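Local coordinates for endoglucanase E (Clostridium thermocellum, PDB 2WAO), which carries a C-terminal carbohydrate esterase family 2 domain that probably removes acetyl groups from plant cell-wall polysaccharides and whose active site binds cello-oligosaccharide, at residues G179-Y184 with K233-T238; T238-L243 with S274-V279; K143-S146 with K150-N153. All blocks are in the same frame, centred on the assembly; numbering follows the deposited sequence. Where two conformers were deposited one is given.

Interaction 1 of 3, residues G179-Y184 with K233-T238. With BGC (beta-D-glucopyranose), chain B; BGC (beta-D-glucopyranose), chain C.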
ATOM      1  N   GLY A 179      -0.031  -7.603 -12.701  1.00  3.92           N
ATOM      2  CA  GLY A 179       0.213  -6.672 -13.801  1.00  4.81           C
ATOM      3  C   GLY A 179      -1.095  -6.234 -14.423  1.00  4.99           C
ATOM      4  O   GLY A 179      -2.213  -6.562 -13.935  1.00  4.82           O
ATOM      5  N   LEU A 180      -0.948  -5.480 -15.507  1.00  4.51           N
ATOM      6  CA  LEU A 180      -2.059  -5.012 -16.262  1.00  4.98           C
ATOM      7  C   LEU A 180      -2.508  -6.047 -17.299  1.00  5.24           C
ATOM      8  O   LEU A 180      -3.735  -6.156 -17.586  1.00  4.57           O
ATOM      9  CB  LEU A 180      -1.704  -3.735 -17.032  1.00  3.85           C
ATOM     10  CG  LEU A 180      -1.762  -2.563 -16.070  1.00  8.09           C
ATOM     11  CD1 LEU A 180      -0.899  -1.416 -16.497  1.00 11.06           C
ATOM     12  CD2 LEU A 180      -3.240  -2.124 -15.893  1.00  5.93           C
ATOM     13  N   THR A 181      -1.538  -6.730 -17.916  1.00  5.07           N
ATOM     14  CA  THR A 181      -1.893  -7.766 -18.961  1.00  6.26           C
ATOM     15  C   THR A 181      -1.496  -9.184 -18.579  1.00  6.40           C
ATOM     16  O   THR A 181      -1.944 -10.168 -19.236  1.00  5.93           O
ATOM     17  CB  THR A 181      -1.218  -7.465 -20.351  1.00  5.78           C
ATOM     18  OG1 THR A 181       0.181  -7.724 -20.256  1.00  8.82           O
ATOM     19  CG2 THR A 181      -1.454  -6.019 -20.757  1.00  8.43           C
ATOM     20  N   MET A 182      -0.631  -9.300 -17.574  1.00  6.67           N
ATOM     21  CA  MET A 182      -0.063 -10.584 -17.138  1.00  6.98           C
ATOM     22  C   MET A 182       0.481 -10.427 -15.735  1.00  7.65           C
ATOM     23  O   MET A 182       0.805  -9.315 -15.323  1.00  9.20           O
ATOM     24  CB  MET A 182       1.065 -11.031 -18.097  1.00  7.13           C
ATOM     25  CG  MET A 182       2.231 -10.067 -18.083  1.00  7.86           C
ATOM     26  SD  MET A 182       3.510 -10.496 -19.256  1.00 11.41           S
ATOM     27  CE  MET A 182       4.190 -11.850 -18.349  1.00 10.31           C
ATOM     28  N   ASN A 183       0.595 -11.538 -15.014  1.00  5.73           N
ATOM     29  CA  ASN A 183       1.280 -11.574 -13.744  1.00  6.71           C
ATOM     30  C   ASN A 183       2.722 -12.023 -13.957  1.00  6.04           C
ATOM     31  O   ASN A 183       3.071 -12.458 -15.042  1.00  5.37           O
ATOM     32  CB  ASN A 183       0.508 -12.485 -12.791  1.00  7.08           C
ATOM     33  CG  ASN A 183      -0.881 -11.930 -12.537  1.00  9.86           C
ATOM     34  OD1 ASN A 183      -1.050 -10.714 -12.352  1.00 11.29           O
ATOM     35  ND2 ASN A 183      -1.880 -12.772 -12.681  1.00 16.67           N
ATOM     36  N   TYR A 184       3.544 -11.888 -12.936  1.00  5.95           N
ATOM     37  CA  TYR A 184       4.956 -12.294 -13.004  1.00  6.28           C
ATOM     38  C   TYR A 184       5.148 -13.680 -13.653  1.00  6.61           C
ATOM     39  O   TYR A 184       4.523 -14.644 -13.240  1.00  5.95           O
ATOM     40  CB  TYR A 184       5.610 -12.296 -11.612  1.00  7.54           C
ATOM     41  CG  TYR A 184       7.058 -12.694 -11.782  1.00  9.51           C
ATOM     42  CD1 TYR A 184       7.973 -11.816 -12.367  1.00  6.91           C
ATOM     43  CD2 TYR A 184       7.477 -13.991 -11.465  1.00  9.38           C
ATOM     44  CE1 TYR A 184       9.289 -12.219 -12.600  1.00  7.36           C
ATOM     45  CE2 TYR A 184       8.801 -14.395 -11.687  1.00 10.80           C
ATOM     46  CZ  TYR A 184       9.682 -13.494 -12.240  1.00 11.04           C
ATOM     47  OH  TYR A 184      10.975 -13.894 -12.448  1.00 13.08           O
ATOM     48  N   LYS A 233       2.166  -4.117 -27.074  1.00  9.54           N
ATOM     49  CA  LYS A 233       1.904  -2.686 -26.893  1.00 10.11           C
ATOM     50  C   LYS A 233       0.411  -2.314 -26.839  1.00 11.12           C
ATOM     51  O   LYS A 233      -0.031  -1.660 -25.902  1.00  9.62           O
ATOM     52  CB  LYS A 233       2.581  -1.831 -27.939  1.00  9.45           C
ATOM     53  CG  LYS A 233       2.385  -0.334 -27.681  1.00 10.37           C
ATOM     54  CD  LYS A 233       3.061   0.521 -28.724  1.00 12.14           C
ATOM     55  CE  LYS A 233       2.866   1.997 -28.388  1.00 15.13           C
ATOM     56  NZ  LYS A 233       3.704   2.843 -29.292  1.00 17.45           N
ATOM     57  N   THR A 234      -0.355  -2.706 -27.863  1.00 10.49           N
ATOM     58  CA  THR A 234      -1.772  -2.323 -27.876  1.00 12.13           C
ATOM     59  C   THR A 234      -2.529  -2.818 -26.634  1.00 11.34           C
ATOM     60  O   THR A 234      -3.305  -2.052 -26.024  1.00 12.09           O
ATOM     61  CB  THR A 234      -2.454  -2.775 -29.209  1.00 12.91           C
ATOM     62  OG1 THR A 234      -1.736  -2.169 -30.295  1.00 14.56           O
ATOM     63  CG2 THR A 234      -3.864  -2.271 -29.261  1.00 14.13           C
ATOM     64  N   LYS A 235      -2.253  -4.054 -26.256  1.00 11.91           N
ATOM     65  CA  LYS A 235      -2.856  -4.714 -25.109  1.00 12.47           C
ATOM     66  C   LYS A 235      -2.535  -3.947 -23.811  1.00 10.76           C
ATOM     67  O   LYS A 235      -3.427  -3.612 -23.029  1.00  9.46           O
ATOM     68  CB  LYS A 235      -2.348  -6.144 -25.012  1.00 13.32           C
ATOM     69  CG  LYS A 235      -2.989  -6.958 -23.889  1.00 19.37           C
ATOM     70  CD  LYS A 235      -2.538  -8.457 -23.855  1.00 21.26           C
ATOM     71  CE  LYS A 235      -3.595  -9.291 -23.111  1.00 27.28           C
ATOM     72  NZ  LYS A 235      -3.085 -10.568 -22.480  1.00 29.39           N
ATOM     73  N   PHE A 236      -1.256  -3.662 -23.628  1.00  7.86           N
ATOM     74  CA  PHE A 236      -0.778  -2.919 -22.450  1.00  6.60           C
ATOM     75  C   PHE A 236      -1.325  -1.467 -22.354  1.00  7.00           C
ATOM     76  O   PHE A 236      -1.814  -1.040 -21.285  1.00  5.73           O
ATOM     77  CB  PHE A 236       0.764  -2.948 -22.377  1.00  6.64           C
ATOM     78  CG  PHE A 236       1.307  -2.246 -21.134  1.00  6.43           C
ATOM     79  CD1 PHE A 236       1.419  -2.937 -19.925  1.00  7.10           C
ATOM     80  CD2 PHE A 236       1.630  -0.895 -21.175  1.00  8.92           C
ATOM     81  CE1 PHE A 236       1.898  -2.302 -18.772  1.00  8.33           C
ATOM     82  CE2 PHE A 236       2.098  -0.239 -20.034  1.00  5.87           C
ATOM     83  CZ  PHE A 236       2.230  -0.931 -18.841  1.00  6.13           C
ATOM     84  N   VAL A 237      -1.219  -0.717 -23.453  1.00  5.44           N
ATOM     85  CA  VAL A 237      -1.681   0.640 -23.487  1.00  6.36           C
ATOM     86  C   VAL A 237      -3.191   0.680 -23.247  1.00  6.46           C
ATOM     87  O   VAL A 237      -3.677   1.483 -22.460  1.00  4.97           O
ATOM     88  CB  VAL A 237      -1.274   1.334 -24.796  1.00  6.50           C
ATOM     89  CG1 VAL A 237      -2.032   2.700 -24.947  1.00  8.69           C
ATOM     90  CG2 VAL A 237       0.279   1.575 -24.775  1.00  6.50           C
ATOM     91  N   THR A 238      -3.929  -0.208 -23.908  1.00  7.04           N
ATOM     92  CA  THR A 238      -5.399  -0.248 -23.680  1.00  7.95           C
ATOM     93  C   THR A 238      -5.758  -0.592 -22.214  1.00  6.41           C
ATOM     94  O   THR A 238      -6.662  -0.005 -21.655  1.00  6.78           O
ATOM     95  CB  THR A 238      -6.078  -1.193 -24.716  1.00  9.96           C
ATOM     96  OG1 THR A 238      -5.861  -0.661 -26.034  1.00 10.23           O
ATOM     97  CG2 THR A 238      -7.586  -1.292 -24.470  1.00 10.22           C
TER
HETATM   98  C2  BGC B   4      10.315 -13.563  -7.666  1.00 13.82           C
HETATM   99  C3  BGC B   4       8.921 -14.175  -7.671  1.00 13.03           C
HETATM  100  C4  BGC B   4       7.880 -13.090  -7.376  1.00 11.36           C
HETATM  101  C5  BGC B   4       8.055 -11.940  -8.393  1.00 12.26           C
HETATM  102  C6  BGC B   4       7.018 -10.805  -8.281  1.00 14.52           C
HETATM  103  C1  BGC B   4      10.364 -12.382  -8.631  1.00 12.63           C
HETATM  104  O2  BGC B   4      11.275 -14.575  -7.982  1.00 14.16           O
HETATM  105  O3  BGC B   4       8.846 -15.205  -6.677  1.00 15.14           O
HETATM  106  O4  BGC B   4       6.742 -13.743  -7.646  1.00 13.99           O
HETATM  107  O5  BGC B   4       9.381 -11.428  -8.275  1.00 11.79           O
HETATM  108  O6  BGC B   4       7.110 -10.228  -6.991  1.00 16.86           O
HETATM  109  C2  BGC C   3      12.452  -9.159 -11.142  1.00 14.08           C
HETATM  110  C3  BGC C   3      11.700  -9.758  -9.955  1.00 12.48           C
HETATM  111  C4  BGC C   3      12.089 -11.213  -9.748  1.00 11.21           C
HETATM  112  C5  BGC C   3      13.611 -11.362  -9.649  1.00 15.81           C
HETATM  113  C6  BGC C   3      13.933 -12.858  -9.700  1.00 18.93           C
HETATM  114  C1  BGC C   3      13.966  -9.386 -10.972  1.00 17.10           C
HETATM  115  O2  BGC C   3      12.183  -7.764 -11.258  1.00 13.87           O
HETATM  116  O3  BGC C   3      10.313  -9.645 -10.175  1.00 12.39           O
HETATM  117  O4  BGC C   3      11.637 -11.748  -8.610  1.00 12.46           O
HETATM  118  O5  BGC C   3      14.303 -10.741 -10.740  1.00 15.33           O
HETATM  119  O6  BGC C   3      15.319 -12.893  -9.654  1.00 24.88           O
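The loop that descends from the glycan-binding cleft of this esterase domain meets helix 233-250 where L180 and T181 lie against K235 and F236. T181 makes most of the contact with the helix, its methyl lying against it. Its OG1 stands between the backbone N and the carbonyl carbon (chi1 72°), which directs the methyl CG2 at the helix, 3.6 Å from the CA of F236. The same methyl is 3.6 Å from CG of K235, and the two side chains pass at a slant. Beyond that point the extended lysine chain carries its NZ back to the loop, where it makes a weak hydrogen bond to T181 O at 3.5 Å. Next to T181, one branch of L180 approaches the F236 ring obliquely, CD1 lying 3.7 Å from CE1; F226 meets the same ring edge-to-face.

In the SGNH-hydrolase fold, a parallel sheet flanked by helices, substrate-facing loops leave the ends of the strands. Loop 179-184 is one of them, following strand 168-174, and its backbone is pinned by D225 and by a bond within the loop. The carboxylate of D225 accepts hydrogen bonds from the backbone N of L180 (at OD2) and of T181 (at OD1). Further along, the amide of N183 folds back so that OD1 takes the N-H of G179 at 3.3 Å, with the donor in the carbonyl plane but the bond bent, 139° at the hydrogen.

The far end of the loop delivers Y184 to the ligand. Glucose of chain B lies over one face of its ring, with C5 3.6 Å from Y184 CG and offset toward the rim. A glucose of chain C approaches obliquely, its O3 3.7 Å from Y184 CE1. In the same pocket, S131 OG and H310 NE2 are hydrogen-bonded to bound glucose.

Interaction 2 of 3, residues T238-L243 with S274-V279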
ATOM      1  N   THR A 238      -3.929  -0.208 -23.908  1.00  7.04           N
ATOM      2  CA  THR A 238      -5.399  -0.248 -23.680  1.00  7.95           C
ATOM      3  C   THR A 238      -5.758  -0.592 -22.214  1.00  6.41           C
ATOM      4  O   THR A 238      -6.662  -0.005 -21.655  1.00  6.78           O
ATOM      5  CB  THR A 238      -6.078  -1.193 -24.716  1.00  9.96           C
ATOM      6  OG1 THR A 238      -5.861  -0.661 -26.034  1.00 10.23           O
ATOM      7  CG2 THR A 238      -7.586  -1.292 -24.470  1.00 10.22           C
ATOM      8  N   ALA A 239      -5.029  -1.536 -21.623  1.00  6.40           N
ATOM      9  CA  ALA A 239      -5.238  -2.001 -20.252  1.00  5.28           C
ATOM     10  C   ALA A 239      -4.961  -0.835 -19.293  1.00  5.65           C
ATOM     11  O   ALA A 239      -5.699  -0.624 -18.333  1.00  4.35           O
ATOM     12  CB  ALA A 239      -4.329  -3.232 -19.929  1.00  5.10           C
ATOM     13  N   TYR A 240      -3.870  -0.094 -19.558  1.00  4.78           N
ATOM     14  CA  TYR A 240      -3.503   1.018 -18.693  1.00  4.33           C
ATOM     15  C   TYR A 240      -4.570   2.115 -18.782  1.00  4.82           C
ATOM     16  O   TYR A 240      -5.041   2.603 -17.760  1.00  4.81           O
ATOM     17  CB  TYR A 240      -2.079   1.538 -19.040  1.00  3.91           C
ATOM     18  CG  TYR A 240      -1.363   2.184 -17.844  1.00  5.35           C
ATOM     19  CD1 TYR A 240      -0.117   1.728 -17.422  1.00  6.23           C
ATOM     20  CD2 TYR A 240      -1.935   3.260 -17.137  1.00  8.43           C
ATOM     21  CE1 TYR A 240       0.547   2.281 -16.341  1.00  5.96           C
ATOM     22  CE2 TYR A 240      -1.272   3.817 -16.013  1.00  6.33           C
ATOM     23  CZ  TYR A 240      -0.052   3.321 -15.626  1.00  3.58           C
ATOM     24  OH  TYR A 240       0.596   3.893 -14.540  1.00  5.41           O
ATOM     25  N   LYS A 241      -4.978   2.466 -20.008  1.00  4.58           N
ATOM     26  CA  LYS A 241      -6.075   3.410 -20.225  1.00  5.08           C
ATOM     27  C   LYS A 241      -7.381   2.969 -19.533  1.00  4.99           C
ATOM     28  O   LYS A 241      -8.041   3.806 -18.943  1.00  4.33           O
ATOM     29  CB  LYS A 241      -6.307   3.669 -21.721  1.00  4.65           C
ATOM     30  CG  LYS A 241      -5.151   4.435 -22.338  1.00  5.06           C
ATOM     31  CD  LYS A 241      -5.330   4.614 -23.829  1.00  4.57           C
ATOM     32  CE  LYS A 241      -4.286   5.592 -24.405  1.00  7.99           C
ATOM     33  NZ  LYS A 241      -4.447   5.820 -25.896  1.00  8.23           N
ATOM     34  N   ASN A 242      -7.708   1.690 -19.593  1.00  4.11           N
ATOM     35  CA  ASN A 242      -8.900   1.143 -18.922  0.50  5.50           C
ATOM     36  C   ASN A 242      -8.861   1.444 -17.428  1.00  4.71           C
ATOM     37  O   ASN A 242      -9.864   1.852 -16.823  1.00  5.45           O
ATOM     38  CB  ASN A 242      -8.932  -0.380 -19.087  0.50  5.61           C
ATOM     39  CG  ASN A 242      -9.468  -0.826 -20.428  0.50 10.18           C
ATOM     40  OD1 ASN A 242     -10.138  -0.075 -21.144  0.50 12.73           O
ATOM     41  ND2 ASN A 242      -9.192  -2.081 -20.766  0.50 10.96           N
ATOM     42  N   LEU A 243      -7.672   1.230 -16.837  1.00  3.52           N
ATOM     43  CA  LEU A 243      -7.470   1.439 -15.406  1.00  4.59           C
ATOM     44  C   LEU A 243      -7.654   2.927 -15.050  1.00  3.84           C
ATOM     45  O   LEU A 243      -8.412   3.245 -14.141  1.00  3.04           O
ATOM     46  CB  LEU A 243      -6.088   0.904 -14.930  1.00  3.31           C
ATOM     47  CG  LEU A 243      -5.786   1.241 -13.456  1.00  4.03           C
ATOM     48  CD1 LEU A 243      -6.887   0.643 -12.512  1.00  5.74           C
ATOM     49  CD2 LEU A 243      -4.359   0.808 -13.119  1.00  4.08           C
ATOM     50  N   SER A 274       8.181   4.086 -22.678  1.00  4.77           N
ATOM     51  CA  SER A 274       7.537   4.544 -23.906  1.00  6.21           C
ATOM     52  C   SER A 274       5.996   4.388 -23.805  1.00  5.54           C
ATOM     53  O   SER A 274       5.259   5.304 -24.136  1.00  5.97           O
ATOM     54  CB  SER A 274       8.078   3.730 -25.104  1.00  6.80           C
ATOM     55  OG  SER A 274       7.486   4.190 -26.307  1.00 15.90           O
ATOM     56  N   TYR A 275       5.540   3.223 -23.359  1.00  5.53           N
ATOM     57  CA  TYR A 275       4.087   2.929 -23.351  1.00  5.13           C
ATOM     58  C   TYR A 275       3.311   3.778 -22.328  1.00  3.83           C
ATOM     59  O   TYR A 275       2.277   4.377 -22.685  1.00  3.99           O
ATOM     60  CB  TYR A 275       3.804   1.439 -23.118  1.00  5.91           C
ATOM     61  CG  TYR A 275       4.358   0.490 -24.149  1.00  6.32           C
ATOM     62  CD1 TYR A 275       4.969   0.944 -25.332  1.00 10.16           C
ATOM     63  CD2 TYR A 275       4.300  -0.882 -23.917  1.00  8.68           C
ATOM     64  CE1 TYR A 275       5.508   0.023 -26.252  1.00  9.63           C
ATOM     65  CE2 TYR A 275       4.844  -1.792 -24.818  1.00  7.75           C
ATOM     66  CZ  TYR A 275       5.408  -1.320 -25.994  1.00  8.54           C
ATOM     67  OH  TYR A 275       5.942  -2.264 -26.867  1.00 11.45           O
ATOM     68  N   VAL A 276       3.822   3.868 -21.087  1.00  4.02           N
ATOM     69  CA  VAL A 276       3.171   4.658 -20.016  1.00  3.33           C
ATOM     70  C   VAL A 276       3.203   6.157 -20.376  1.00  4.59           C
ATOM     71  O   VAL A 276       2.222   6.867 -20.132  1.00  3.61           O
ATOM     72  CB  VAL A 276       3.768   4.349 -18.631  1.00  2.98           C
ATOM     73  CG1 VAL A 276       3.147   5.236 -17.487  1.00  5.36           C
ATOM     74  CG2 VAL A 276       3.594   2.801 -18.302  1.00  2.00           C
ATOM     75  N   THR A 277       4.305   6.668 -20.960  1.00  4.73           N
ATOM     76  CA  THR A 277       4.280   8.100 -21.265  1.00  4.40           C
ATOM     77  C   THR A 277       3.298   8.330 -22.420  1.00  6.09           C
ATOM     78  O   THR A 277       2.686   9.396 -22.493  1.00  5.94           O
ATOM     79  CB  THR A 277       5.684   8.686 -21.623  1.00  5.08           C
ATOM     80  OG1 THR A 277       6.217   7.933 -22.716  1.00  4.86           O
ATOM     81  CG2 THR A 277       6.654   8.640 -20.417  1.00  3.21           C
ATOM     82  N   GLU A 278       3.143   7.346 -23.314  1.00  5.88           N
ATOM     83  CA  GLU A 278       2.142   7.464 -24.398  1.00  8.47           C
ATOM     84  C   GLU A 278       0.734   7.550 -23.788  1.00  6.30           C
ATOM     85  O   GLU A 278      -0.087   8.383 -24.189  1.00  7.48           O
ATOM     86  CB  GLU A 278       2.259   6.307 -25.391  1.00  7.90           C
ATOM     87  CG  GLU A 278       1.267   6.392 -26.548  1.00 16.30           C
ATOM     88  CD  GLU A 278       1.592   5.390 -27.668  1.00 18.39           C
ATOM     89  OE1 GLU A 278       2.770   5.361 -28.154  1.00 20.43           O
ATOM     90  OE2 GLU A 278       0.655   4.612 -28.025  1.00 25.93           O
ATOM     91  N   VAL A 279       0.480   6.699 -22.806  1.00  5.12           N
ATOM     92  CA  VAL A 279      -0.795   6.717 -22.071  1.00  5.47           C
ATOM     93  C   VAL A 279      -1.065   8.096 -21.471  1.00  5.22           C
ATOM     94  O   VAL A 279      -2.152   8.674 -21.672  1.00  5.20           O
ATOM     95  CB  VAL A 279      -0.851   5.573 -21.007  1.00  5.46           C
ATOM     96  CG1 VAL A 279      -2.030   5.796 -20.089  1.00  7.02           C
ATOM     97  CG2 VAL A 279      -0.925   4.183 -21.696  1.00  7.03           C
TER
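With CG roughly anti to the backbone N (chi1 -152°), Y240 sends its ring toward V276 and V279, and V279, with CG1 anti to its own backbone N (chi1 168°), turns that methyl back to meet it. The contact joins two successive helices of the alpha/beta/alpha SGNH-hydrolase fold: 233-250 links strands 216-220 and 255-260 of the parallel sheet, and 266-285 continues from 255-260 to 291-295. Their axes here come within 9.9 Å, at a crossing angle of -43°.

No hydrogen bond spans the interface; it is hydrocarbon against hydrocarbon. V276 presses obliquely on one side of the tyrosine, CG2 lying 3.7 Å from CE1. V279 crosses the tyrosine side chain at about a right angle and touches the ring with one branch and CB with the other, CG1 being 3.9 Å from Y240 CD2 and CG2 3.9 Å from Y240 CB. On their sheet-facing side Y240 and V276 both rest on C258, and Y240 reaches I219 as well, so the tyrosine and valine pack between helices and sheet, against strands 216-220 and 255-260.

Toward the surface K241 takes over. Its extended chain runs past V279 in the opposite direction, with CG 4.1 Å from the valine CG1. The ammonium group stays 5.7 Å from E278 OE2, measured from K241 NZ, and instead forms a salt bridge with D282 OD2.

Interaction 3 of 3, residues K143-S146 with K150-N153; sequences KEQS and KNEN
The side-chain amides of Q145 and N151 face each other across a short excursion of the loop between helices 131-134 and 158-165. The loop belongs to the SGNH-hydrolase part of the chain and lies near the glycan site, the Q145 side chain about 10 Å from a bound glucose at the nearest atoms. As modelled, Q145 OE1 and N151 ND2 are 3.2 Å apart, but the glutamine amide is probably turned over, so the nature of this pair stays undecided. What the shape does establish is how the groups lie. The glutamine is extended, CG anti to the backbone N (chi1 -176°), and its chain crosses that of N151 at about a right angle, yet the two amide planes are only 3° apart. The groups therefore meet nearly coplanar, and the contact is small, burying 58 Å² in all.

Around this pair stand polar and charged neighbours. N151 ND2 donates a hydrogen bond to E307 OE2, which helps set the asparagine amide. The K150 ammonium comes near the end of Q145 and is hydrogen-bonded to T148 OG1, within the short connection between the two segments.

A further shell anchors the backbone. Q145 is tied by a backbone hydrogen bond to D308, one of the residues lining the ligand pocket, while K143 rests on W309 of the same pocket. On the other arm, N151 is joined through its backbone to E139, and E152 packs on F147, another pocket residue in this loop. The link also reaches the N-terminal beta-rich part of the chain: K150 O accepts from R94 NH2, beyond the end of strand 85-93, and E152 packs on T95. The loop thus joins the rim of the glycan site to the neighbouring domain, where the carboxylate OE1 of E152 takes a hydrogen bond from the backbone N of E96.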
ATOM      1  N   LYS A 143      19.690  -9.891  -2.336  1.00 10.73           N
ATOM      2  CA  LYS A 143      18.859 -10.111  -3.536  1.00 11.47           C
ATOM      3  C   LYS A 143      18.659 -11.601  -3.875  1.00 13.08           C
ATOM      4  O   LYS A 143      17.751 -11.956  -4.625  1.00 13.31           O
ATOM      5  CB  LYS A 143      19.432  -9.370  -4.739  1.00 11.48           C
ATOM      6  CG  LYS A 143      20.789  -9.897  -5.206  1.00 12.22           C
ATOM      7  CD  LYS A 143      21.469  -8.915  -6.132  1.00 14.60           C
ATOM      8  CE  LYS A 143      22.778  -9.559  -6.638  1.00 18.99           C
ATOM      9  NZ  LYS A 143      23.619  -8.502  -7.233  1.00 23.09           N
ATOM     10  N   GLU A 144      19.493 -12.450  -3.290  1.00 13.89           N
ATOM     11  CA  GLU A 144      19.438 -13.905  -3.519  1.00 17.29           C
ATOM     12  C   GLU A 144      18.318 -14.590  -2.732  1.00 17.04           C
ATOM     13  O   GLU A 144      17.887 -15.735  -3.071  1.00 17.88           O
ATOM     14  CB  GLU A 144      20.770 -14.547  -3.105  1.00 17.55           C
ATOM     15  CG  GLU A 144      21.789 -14.649  -4.229  1.00 26.16           C
ATOM     16  CD  GLU A 144      22.504 -13.340  -4.511  1.00 32.41           C
ATOM     17  OE1 GLU A 144      22.711 -12.549  -3.550  1.00 36.08           O
ATOM     18  OE2 GLU A 144      22.855 -13.104  -5.703  1.00 35.29           O
ATOM     19  N   GLN A 145      17.893 -13.932  -1.656  1.00 15.06           N
ATOM     20  CA  GLN A 145      16.904 -14.503  -0.749  1.00 15.45           C
ATOM     21  C   GLN A 145      15.503 -14.359  -1.338  1.00 14.75           C
ATOM     22  O   GLN A 145      15.151 -13.290  -1.892  1.00 13.93           O
ATOM     23  CB  GLN A 145      17.002 -13.822   0.615  1.00 15.62           C
ATOM     24  CG  GLN A 145      16.066 -14.412   1.692  1.00 19.06           C
ATOM     25  CD  GLN A 145      16.351 -13.864   3.084  1.00 21.42           C
ATOM     26  OE1 GLN A 145      15.570 -13.082   3.632  1.00 22.54           O
ATOM     27  NE2 GLN A 145      17.477 -14.261   3.650  1.00 23.02           N
ATOM     28  N   SER A 146      14.708 -15.427  -1.243  1.00 12.19           N
ATOM     29  CA  SER A 146      13.334 -15.342  -1.713  1.00 11.74           C
ATOM     30  C   SER A 146      12.389 -14.717  -0.663  1.00 10.73           C
ATOM     31  O   SER A 146      12.781 -14.442   0.465  1.00  9.88           O
ATOM     32  CB  SER A 146      12.853 -16.700  -2.159  1.00 12.03           C
ATOM     33  OG  SER A 146      13.002 -17.586  -1.091  1.00 17.76           O
ATOM     34  N   LYS A 150       8.064 -12.005   7.008  1.00  4.73           N
ATOM     35  CA  LYS A 150       8.696 -11.205   8.044  1.00  6.16           C
ATOM     36  C   LYS A 150       9.436 -10.004   7.472  1.00  4.59           C
ATOM     37  O   LYS A 150       9.603  -9.010   8.170  1.00  5.39           O
ATOM     38  CB  LYS A 150       9.685 -12.041   8.886  1.00  5.68           C
ATOM     39  CG  LYS A 150      11.000 -12.452   8.157  1.00  6.21           C
ATOM     40  CD  LYS A 150      11.689 -13.637   8.876  1.00  9.90           C
ATOM     41  CE  LYS A 150      13.092 -13.898   8.349  1.00 14.11           C
ATOM     42  NZ  LYS A 150      13.014 -14.225   6.931  1.00 20.07           N
ATOM     43  N   ASN A 151       9.897 -10.114   6.223  1.00  4.33           N
ATOM     44  CA  ASN A 151      10.708  -9.029   5.630  1.00  5.14           C
ATOM     45  C   ASN A 151       9.923  -8.007   4.768  1.00  4.73           C
ATOM     46  O   ASN A 151      10.503  -7.132   4.082  1.00  3.24           O
ATOM     47  CB  ASN A 151      11.868  -9.658   4.844  1.00  4.63           C
ATOM     48  CG  ASN A 151      13.052 -10.022   5.757  1.00  6.10           C
ATOM     49  OD1 ASN A 151      13.172  -9.510   6.877  1.00  7.91           O
ATOM     50  ND2 ASN A 151      13.914 -10.890   5.272  1.00  5.99           N
ATOM     51  N   GLU A 152       8.596  -8.125   4.770  1.00  4.76           N
ATOM     52  CA  GLU A 152       7.791  -7.231   3.951  1.00  4.54           C
ATOM     53  C   GLU A 152       7.230  -6.152   4.863  1.00  4.95           C
ATOM     54  O   GLU A 152       6.250  -6.369   5.562  1.00  4.62           O
ATOM     55  CB  GLU A 152       6.632  -8.024   3.299  1.00  5.05           C
ATOM     56  CG  GLU A 152       5.632  -7.170   2.475  1.00  5.67           C
ATOM     57  CD  GLU A 152       4.644  -8.069   1.710  1.00  8.20           C
ATOM     58  OE1 GLU A 152       3.805  -8.746   2.386  1.00  8.44           O
ATOM     59  OE2 GLU A 152       4.731  -8.094   0.437  1.00  5.65           O
ATOM     60  N   ASN A 153       7.844  -4.988   4.857  1.00  3.46           N
ATOM     61  CA  ASN A 153       7.413  -3.914   5.726  1.00  3.51           C
ATOM     62  C   ASN A 153       6.786  -2.731   4.955  1.00  3.28           C
ATOM     63  O   ASN A 153       7.477  -1.724   4.629  1.00  3.66           O
ATOM     64  CB  ASN A 153       8.590  -3.447   6.605  1.00  2.62           C
ATOM     65  CG  ASN A 153       8.208  -2.334   7.540  1.00  4.99           C
ATOM     66  OD1 ASN A 153       9.074  -1.723   8.200  1.00  8.25           O
ATOM     67  ND2 ASN A 153       6.917  -2.104   7.683  1.00  2.62           N
TER

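Overall arrangement
Interactions 1 and 2 are adjoining parts of one packing unit around helix 233-250: they share T238 and have centres about 9 Å apart. The salt bridge between K233 NZ and E278 OE1, 2.9 Å, ties them, and L180 also packs against Y240. Interaction 2 is a buried apolar helix-helix contact, whereas interaction 1 is only partly buried and mixes methyl and aromatic packing with a weak polar bond at its edge. Interaction 3 stands apart, its centre about 26 Å from that of interaction 1, as a small polar surface contact. Even so, interaction 1 uses a loop whose far end reaches the ligand, and interaction 3 lies in a loop near it, while interaction 2 lies beside the sheet.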